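Side-chain contacts in replicative DNA helicase (Nostoc punctiforme, PDB 4O1R), which contains an intein that probably excises itself from the DnaB helicase precursor by protein splicing and joins the flanking sequences: residues G83-L87 against D88-P92; I70-T73 against G74-F78. All coordinates share one frame; numbering follows the deposited sequence.

Contact 1: G83-L87 against D88-P92. With NA (sodium ion), chain B.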
loop_
_atom_site.group_PDB
_atom_site.type_symbol
_atom_site.label_atom_id
_atom_site.label_comp_id
_atom_site.label_asym_id
_atom_site.label_seq_id
_atom_site.Cartn_x
_atom_site.Cartn_y
_atom_site.Cartn_z
ATOM N N GLY A 83 6.793 -13.233 4.998
ATOM C CA GLY A 83 6.300 -13.152 3.625
ATOM C C GLY A 83 5.064 -12.291 3.467
ATOM O O GLY A 83 4.499 -11.751 4.431
ATOM N N TRP A 84 4.631 -12.149 2.222
ATOM C CA TRP A 84 3.423 -11.373 1.929
ATOM C C TRP A 84 2.188 -12.132 2.404
ATOM O O TRP A 84 2.086 -13.352 2.220
ATOM C CB TRP A 84 3.321 -11.115 0.420
ATOM C CG TRP A 84 4.418 -10.250 -0.100
ATOM C CD1 TRP A 84 5.590 -10.667 -0.675
ATOM C CD2 TRP A 84 4.467 -8.820 -0.081
ATOM N NE1 TRP A 84 6.361 -9.582 -1.017
ATOM C CE2 TRP A 84 5.695 -8.435 -0.678
ATOM C CE3 TRP A 84 3.580 -7.823 0.356
ATOM C CZ2 TRP A 84 6.065 -7.092 -0.837
ATOM C CZ3 TRP A 84 3.950 -6.481 0.192
ATOM C CH2 TRP A 84 5.184 -6.138 -0.397
ATOM N N LYS A 85 1.262 -11.409 3.032
ATOM C CA LYS A 85 0.020 -11.999 3.549
ATOM C C LYS A 85 -1.165 -11.097 3.243
ATOM O O LYS A 85 -1.060 -9.862 3.311
ATOM C CB LYS A 85 0.091 -12.172 5.072
ATOM C CG LYS A 85 1.156 -13.141 5.565
ATOM C CD LYS A 85 0.836 -13.592 6.963
ATOM C CE LYS A 85 1.865 -14.561 7.459
ATOM N NZ LYS A 85 1.605 -14.863 8.891
ATOM N N ARG A 86 -2.284 -11.721 2.899
ATOM C CA ARG A 86 -3.550 -11.003 2.766
ATOM C C ARG A 86 -3.922 -10.318 4.070
ATOM O O ARG A 86 -3.689 -10.863 5.162
ATOM C CB ARG A 86 -4.661 -11.991 2.438
ATOM C CG ARG A 86 -4.526 -12.694 1.098
ATOM C CD ARG A 86 -5.476 -13.880 1.020
ATOM N NE ARG A 86 -6.871 -13.459 1.208
ATOM C CZ ARG A 86 -7.809 -13.474 0.266
ATOM N NH1 ARG A 86 -7.519 -13.856 -0.973
ATOM N NH2 ARG A 86 -9.039 -13.069 0.578
ATOM N N LEU A 87 -4.532 -9.143 3.961
ATOM C CA LEU A 87 -5.050 -8.451 5.131
ATOM C C LEU A 87 -5.926 -9.382 5.982
ATOM O O LEU A 87 -5.816 -9.395 7.222
ATOM C CB LEU A 87 -5.821 -7.183 4.708
ATOM C CG LEU A 87 -6.467 -6.384 5.855
ATOM C CD1 LEU A 87 -6.554 -4.901 5.496
ATOM C CD2 LEU A 87 -7.853 -6.934 6.211
ATOM N N ASP A 88 -6.771 -10.178 5.321
ATOM C CA ASP A 88 -7.679 -11.045 6.059
ATOM C C ASP A 88 -7.022 -12.323 6.590
ATOM O O ASP A 88 -7.712 -13.189 7.138
ATOM C CB ASP A 88 -8.973 -11.306 5.265
ATOM C CG ASP A 88 -8.751 -12.061 3.975
ATOM O OD1 ASP A 88 -7.701 -12.711 3.795
ATOM O OD2 ASP A 88 -9.665 -12.005 3.115
ATOM N N GLU A 89 -5.685 -12.393 6.479
ATOM C CA GLU A 89 -4.899 -13.434 7.153
ATOM C C GLU A 89 -3.966 -12.875 8.232
ATOM O O GLU A 89 -3.252 -13.630 8.880
ATOM C CB GLU A 89 -4.107 -14.253 6.128
ATOM C CG GLU A 89 -5.021 -15.069 5.181
ATOM C CD GLU A 89 -5.790 -16.222 5.870
ATOM O OE1 GLU A 89 -5.316 -16.768 6.889
ATOM O OE2 GLU A 89 -6.886 -16.592 5.388
ATOM N N LEU A 90 -3.998 -11.563 8.446
ATOM C CA LEU A 90 -3.150 -10.940 9.457
ATOM C C LEU A 90 -3.783 -11.040 10.831
ATOM O O LEU A 90 -5.011 -11.064 10.972
ATOM C CB LEU A 90 -2.906 -9.472 9.111
ATOM C CG LEU A 90 -2.108 -9.222 7.830
ATOM C CD1 LEU A 90 -2.128 -7.749 7.484
ATOM C CD2 LEU A 90 -0.671 -9.693 8.005
ATOM N N THR A 91 -2.937 -11.079 11.850
ATOM C CA THR A 91 -3.403 -11.265 13.224
ATOM C C THR A 91 -3.026 -10.059 14.086
ATOM O O THR A 91 -2.136 -9.270 13.736
ATOM C CB THR A 91 -2.817 -12.559 13.847
ATOM O OG1 THR A 91 -1.397 -12.415 13.990
ATOM C CG2 THR A 91 -3.143 -13.814 12.993
ATOM N N PRO A 92 -3.701 -9.909 15.242
ATOM C CA PRO A 92 -3.319 -8.829 16.150
ATOM C C PRO A 92 -1.845 -8.974 16.531
ATOM O O PRO A 92 -1.375 -10.099 16.720
ATOM C CB PRO A 92 -4.221 -9.059 17.366
ATOM C CG PRO A 92 -5.426 -9.779 16.788
ATOM C CD PRO A 92 -4.829 -10.707 15.759
HETATM NA NA NA B . -0.594 -12.230 16.252
HETATM O O HOH W 1 -0.919 -14.235 10.133
HETATM O O HOH W 2 1.500 -12.475 15.098
HETATM O O HOH W 3 0.560 -12.532 18.312
#
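Arg86 and Asp88 extend in the same direction, flank to flank, joined by a two-pronged salt bridge. NE of Arg86 reaches OD1 of Asp88 at 2.8 Å, while NH2 of Arg86 meets OD2 of Asp88, also at 2.8 Å, on its syn lone pair. Guanidinium and carboxylate are nearly coplanar, 16° apart, and both bonds are almost straight, which fixes the rotation of the acid. A leucine in place of Arg86 would probably leave the Asp88 carboxylate without its paired donors and able to turn. The chi1 of Asp88 (64°) sets CG between the backbone N and carbonyl carbon and swings the acid back to the arginine. In the backbone, Glu89 N bonds to Arg86 O (2.8 Å), and Leu90 N to Leu87 O (3.1 Å). Leu90 CD2 then rests on Lys85 CB at 3.9 Å, and the leucine packs against Ile111 and Ile114. Lys85 NZ pairs with Glu94 and shares a water with Glu89 O. Further on, Thr91 OG1 (2.4 Å) and Pro92 O (2.3 Å) bind a sodium ion that two waters also hold. Successive i to i+3 bonds make this a short 3-10 turn at the C-terminal end of strand 83-86 in the all-beta intein splicing domain.

Contact 2: I70-T73 against G74-F78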
loop_
_atom_site.group_PDB
_atom_site.type_symbol
_atom_site.label_atom_id
_atom_site.label_comp_id
_atom_site.label_asym_id
_atom_site.label_seq_id
_atom_site.Cartn_x
_atom_site.Cartn_y
_atom_site.Cartn_z
ATOM N N ILE A 70 -4.497 2.494 6.921
ATOM C CA ILE A 70 -4.870 2.320 5.526
ATOM C C ILE A 70 -6.162 1.534 5.460
ATOM O O ILE A 70 -6.460 0.749 6.362
ATOM C CB ILE A 70 -3.727 1.632 4.733
ATOM C CG1 ILE A 70 -3.921 1.742 3.210
ATOM C CG2 ILE A 70 -3.532 0.180 5.206
ATOM C CD1 ILE A 70 -2.691 1.273 2.430
ATOM N N ARG A 71 -6.921 1.754 4.392
ATOM C CA ARG A 71 -8.162 1.011 4.153
ATOM C C ARG A 71 -8.006 0.212 2.880
ATOM O O ARG A 71 -7.809 0.779 1.805
ATOM C CB ARG A 71 -9.375 1.949 4.093
ATOM C CG ARG A 71 -9.593 2.591 5.466
ATOM C CD ARG A 71 -10.668 3.634 5.479
ATOM N NE ARG A 71 -11.978 3.029 5.329
ATOM C CZ ARG A 71 -12.884 3.417 4.442
ATOM N NH1 ARG A 71 -12.617 4.428 3.622
ATOM N NH2 ARG A 71 -14.058 2.800 4.391
ATOM N N ALA A 72 -8.070 -1.116 3.018
ATOM C CA ALA A 72 -7.766 -2.031 1.931
ATOM C C ALA A 72 -8.746 -3.186 1.888
ATOM O O ALA A 72 -9.387 -3.519 2.883
ATOM C CB ALA A 72 -6.329 -2.569 2.065
ATOM N N THR A 73 -8.852 -3.806 0.723
ATOM C CA THR A 73 -9.669 -5.015 0.624
ATOM C C THR A 73 -9.029 -6.171 1.400
ATOM O O THR A 73 -7.827 -6.162 1.682
ATOM C CB THR A 73 -9.891 -5.415 -0.830
ATOM O OG1 THR A 73 -8.621 -5.647 -1.451
ATOM C CG2 THR A 73 -10.637 -4.330 -1.603
ATOM N N GLY A 74 -9.839 -7.172 1.729
ATOM C CA GLY A 74 -9.376 -8.292 2.532
ATOM C C GLY A 74 -8.269 -9.084 1.864
ATOM O O GLY A 74 -7.439 -9.686 2.542
ATOM N N ASN A 75 -8.270 -9.116 0.536
ATOM C CA ASN A 75 -7.252 -9.848 -0.200
ATOM C C ASN A 75 -5.998 -9.039 -0.504
ATOM O O ASN A 75 -5.071 -9.569 -1.106
ATOM C CB ASN A 75 -7.823 -10.462 -1.498
ATOM C CG ASN A 75 -8.339 -9.433 -2.492
ATOM O OD1 ASN A 75 -8.715 -8.314 -2.136
ATOM N ND2 ASN A 75 -8.386 -9.837 -3.759
ATOM N N HIS A 76 -5.955 -7.762 -0.121
ATOM C CA HIS A 76 -4.747 -7.003 -0.395
ATOM C C HIS A 76 -3.607 -7.474 0.485
ATOM O O HIS A 76 -3.793 -7.648 1.683
ATOM C CB HIS A 76 -4.946 -5.504 -0.201
ATOM C CG HIS A 76 -4.096 -4.696 -1.121
ATOM N ND1 HIS A 76 -4.589 -3.660 -1.878
ATOM C CD2 HIS A 76 -2.786 -4.813 -1.451
ATOM C CE1 HIS A 76 -3.620 -3.175 -2.639
ATOM N NE2 HIS A 76 -2.514 -3.844 -2.383
ATOM N N LYS A 77 -2.436 -7.646 -0.110
ATOM C CA LYS A 77 -1.285 -8.196 0.621
ATOM C C LYS A 77 -0.351 -7.115 1.174
ATOM O O LYS A 77 -0.126 -6.062 0.559
ATOM C CB LYS A 77 -0.502 -9.192 -0.238
ATOM C CG LYS A 77 -1.292 -10.480 -0.556
ATOM C CD LYS A 77 -0.428 -11.537 -1.232
ATOM C CE LYS A 77 -1.220 -12.813 -1.456
ATOM N NZ LYS A 77 -0.365 -13.917 -1.952
ATOM N N PHE A 78 0.156 -7.413 2.367
ATOM C CA PHE A 78 1.115 -6.602 3.113
ATOM C C PHE A 78 2.301 -7.489 3.456
ATOM O O PHE A 78 2.180 -8.719 3.452
ATOM C CB PHE A 78 0.462 -6.078 4.391
ATOM C CG PHE A 78 -0.669 -5.128 4.119
ATOM C CD1 PHE A 78 -1.938 -5.606 3.805
ATOM C CD2 PHE A 78 -0.463 -3.752 4.137
ATOM C CE1 PHE A 78 -2.978 -4.731 3.526
ATOM C CE2 PHE A 78 -1.510 -2.875 3.864
ATOM C CZ PHE A 78 -2.763 -3.369 3.555
#
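With chi1 near +60° in both Thr73 (59°) and Asn75 (62°), the threonine OG1 and the asparagine CG each stand between their own backbone N and carbonyl carbon, and the two side chains project together, flank against flank. The Thr73 hydroxyl donates to the amide oxygen of Asn75, OG1 to OD1 2.8 Å, approaching almost head-on to the C=O bond (160°). The same OG1 is also hydrogen-bonded to Ala4 N, so it is gripped twice. His76 N closes a type I beta turn on Thr73 O at 3.1 Å. Thr73 and His76 have the spacing of the TxxH motif of intein block B; the hydrogen bond from the His76 ring, through ND1, to Ala4 O is consistent with the place of that motif beside the N-terminal splice junction in relatives. His76 CB lies 4.0 Å from Ala72 CB, but its ring leads away from strand 69-72. Past the turn, Ala72 CB meets the edge of the Phe78 ring in its plane, 3.9 Å from CZ. Ile70 CG2 reaches Phe78 CE2 at 3.9 Å, the two side chains running antiparallel as they pass, with Ile138 beside both.

How the contacts relate
Contact 2 precedes contact 1 in the chain, and their centres are about 9 Å apart. They meet where strand 77-80 runs antiparallel to strand 83-86: Leu87 N lies 2.8 Å from His76 O and Lys85 N 2.9 Å from Phe78 O, both probable hydrogen bonds. Side chains join as well, for Arg86 NH1 packs at 3.4 Å on Asn75 CB, so the residue that grips Asp88 also lies against the 73-76 turn. Gly74 and Asp88 are linked through their backbones, tying that turn to the 3-10 turn. Contact 2 faces Ala4, near the probable splice junction, whereas contact 1 leads outward to the surface sodium site at Thr91 and Pro92.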